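Local coordinates for protein cell division topological specificity factor (Helicobacter pylori, PDB 3KU7) that probably prevents the division inhibitors MinC and MinD from acting at internal sites, so that the septum forms at mid-cell, at residues 47-50 with 51-55. Sequence-based numbering, arbitrary orientation.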
ATOM      1  N   ALA A  47       5.079   7.435  -4.691  1.00 44.51           N
ATOM      2  CA  ALA A  47       6.187   7.661  -5.605  1.00 43.69           C
ATOM      3  C   ALA A  47       6.689   6.336  -6.176  1.00 43.57           C
ATOM      4  O   ALA A  47       6.949   6.213  -7.365  1.00 44.19           O
ATOM      5  CB  ALA A  47       7.307   8.373  -4.891  1.00 43.88           C
ATOM      6  N   VAL A  48       6.796   5.326  -5.328  1.00 42.95           N
ATOM      7  CA  VAL A  48       7.283   4.029  -5.781  1.00 43.08           C
ATOM      8  C   VAL A  48       6.331   3.384  -6.757  1.00 42.61           C
ATOM      9  O   VAL A  48       6.742   2.814  -7.776  1.00 41.53           O
ATOM     10  CB  VAL A  48       7.533   3.064  -4.589  1.00 42.81           C
ATOM     11  CG1 VAL A  48       7.956   1.686  -5.101  1.00 41.82           C
ATOM     12  CG2 VAL A  48       8.583   3.666  -3.674  1.00 42.68           C
ATOM     13  N   ILE A  49       5.053   3.477  -6.459  1.00 43.57           N
ATOM     14  CA  ILE A  49       4.115   2.876  -7.360  1.00 44.78           C
ATOM     15  C   ILE A  49       4.236   3.526  -8.729  1.00 46.96           C
ATOM     16  O   ILE A  49       4.362   2.821  -9.724  1.00 49.05           O
ATOM     17  CB  ILE A  49       2.687   2.977  -6.798  1.00 44.86           C
ATOM     18  CG1 ILE A  49       2.526   1.961  -5.662  1.00 45.53           C
ATOM     19  CG2 ILE A  49       1.679   2.726  -7.884  1.00 43.26           C
ATOM     20  CD1 ILE A  49       1.247   2.145  -4.856  1.00 46.12           C
ATOM     21  N   GLN A  50       4.244   4.857  -8.789  1.00 47.98           N
ATOM     22  CA  GLN A  50       4.350   5.555 -10.081  1.00 48.70           C
ATOM     23  C   GLN A  50       5.577   5.121 -10.852  1.00 49.29           C
ATOM     24  O   GLN A  50       5.585   5.058 -12.082  1.00 49.44           O
ATOM     25  CB  GLN A  50       4.398   7.076  -9.889  1.00 49.31           C
ATOM     26  CG  GLN A  50       3.033   7.724  -9.768  1.00 50.11           C
ATOM     27  CD  GLN A  50       3.096   9.230  -9.856  1.00 51.51           C
ATOM     28  OE1 GLN A  50       3.589   9.897  -8.944  1.00 51.80           O
ATOM     29  NE2 GLN A  50       2.602   9.778 -10.963  1.00 52.59           N
ATOM     30  N   LYS A  51       6.621   4.826 -10.103  1.00 49.18           N
ATOM     31  CA  LYS A  51       7.857   4.398 -10.689  1.00 49.54           C
ATOM     32  C   LYS A  51       7.669   3.099 -11.477  1.00 50.20           C
ATOM     33  O   LYS A  51       7.983   3.040 -12.658  1.00 51.40           O
ATOM     34  CB  LYS A  51       8.894   4.253  -9.571  1.00 48.87           C
ATOM     35  CG  LYS A  51      10.198   3.613  -9.970  1.00 47.93           C
ATOM     36  CD  LYS A  51      11.362   4.135  -9.127  1.00 49.83           C
ATOM     37  CE  LYS A  51      11.930   3.105  -8.167  1.00 49.97           C
ATOM     38  NZ  LYS A  51      12.608   1.993  -8.908  1.00 51.61           N
ATOM     39  N   TYR A  52       7.135   2.062 -10.843  1.00 50.86           N
ATOM     40  CA  TYR A  52       6.962   0.799 -11.543  1.00 52.66           C
ATOM     41  C   TYR A  52       5.772   0.728 -12.471  1.00 52.77           C
ATOM     42  O   TYR A  52       5.802  -0.020 -13.433  1.00 53.16           O
ATOM     43  CB  TYR A  52       6.923  -0.373 -10.553  1.00 52.66           C
ATOM     44  CG  TYR A  52       8.179  -0.450  -9.706  1.00 54.77           C
ATOM     45  CD1 TYR A  52       8.381   0.448  -8.662  1.00 56.27           C
ATOM     46  CD2 TYR A  52       9.194  -1.378  -9.982  1.00 55.15           C
ATOM     47  CE1 TYR A  52       9.569   0.444  -7.914  1.00 57.36           C
ATOM     48  CE2 TYR A  52      10.392  -1.392  -9.237  1.00 55.91           C
ATOM     49  CZ  TYR A  52      10.571  -0.477  -8.203  1.00 56.84           C
ATOM     50  OH  TYR A  52      11.746  -0.468  -7.474  1.00 57.11           O
ATOM     51  N   THR A  53       4.737   1.510 -12.207  1.00 54.47           N
ATOM     52  CA  THR A  53       3.540   1.479 -13.051  1.00 55.88           C
ATOM     53  C   THR A  53       3.454   2.610 -14.071  1.00 57.38           C
ATOM     54  O   THR A  53       2.591   2.596 -14.952  1.00 56.02           O
ATOM     55  CB  THR A  53       2.262   1.544 -12.210  1.00 54.10           C
ATOM     56  OG1 THR A  53       2.142   2.843 -11.620  1.00 52.63           O
ATOM     57  CG2 THR A  53       2.272   0.484 -11.132  1.00 53.04           C
ATOM     58  N   LYS A  54       4.338   3.593 -13.926  1.00 59.12           N
ATOM     59  CA  LYS A  54       4.389   4.757 -14.810  1.00 60.72           C
ATOM     60  C   LYS A  54       3.039   5.513 -14.857  1.00 60.79           C
ATOM     61  O   LYS A  54       2.835   6.387 -15.695  1.00 60.90           O
ATOM     62  CB  LYS A  54       4.805   4.318 -16.223  1.00 61.95           C
ATOM     63  CG  LYS A  54       5.848   3.176 -16.272  1.00 65.10           C
ATOM     64  CD  LYS A  54       7.241   3.608 -15.822  1.00 69.01           C
ATOM     65  CE  LYS A  54       8.115   2.426 -15.327  1.00 72.20           C
ATOM     66  NZ  LYS A  54       8.403   1.324 -16.307  1.00 75.47           N
ATOM     67  N   SER A  55       2.128   5.175 -13.939  1.00 59.21           N
ATOM     68  CA  SER A  55       0.793   5.802 -13.855  1.00 56.88           C
ATOM     69  C   SER A  55       0.869   7.294 -13.554  1.00 56.53           C
ATOM     70  O   SER A  55       1.838   7.754 -12.966  1.00 56.38           O
ATOM     71  CB  SER A  55      -0.062   5.140 -12.767  1.00 55.00           C
ATOM     72  OG  SER A  55      -1.266   5.874 -12.591  1.00 50.06           O
TER
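From A47 to T53 the backbone completes the last turns of helix 38-53, with Y52 N bonded to V48 O and T53 N to I49 O at 2.8 Å. The weak bond from K54 N to Q50 O is the last of the series, and the positive phi of K54 (57°) turns the chain out of the helix. I49 O is gripped twice, by the backbone T53 N and, from above its carbonyl plane, by T53 OG1 at 2.9 Å. With OG1 set between the backbone N and the carbonyl carbon (chi1 69°), the hydroxyl turns back toward the preceding turn. The extended side chain of Q50 reaches past the helix end, its NE2 2.9 Å from S55 O, a fairly straight bond (165°) with the acceptor in the amide plane. Along another flank, V48 CG1 packs 3.5 Å from Y52 CE1, and V48 O lies at the edge of the tyrosine ring, in its plane. V48 meets E44 and Y52 meets M41 of the second subunit; I49 packs on I45 of that subunit and on L25 and I76 of its own sheet. Here a helix C-terminus is followed by a positive-phi residue, and the loop leading to strand 57-61 is tied to I77 O by S55 OG, joining helix to antiparallel sheet in the alpha+beta fold of MinE.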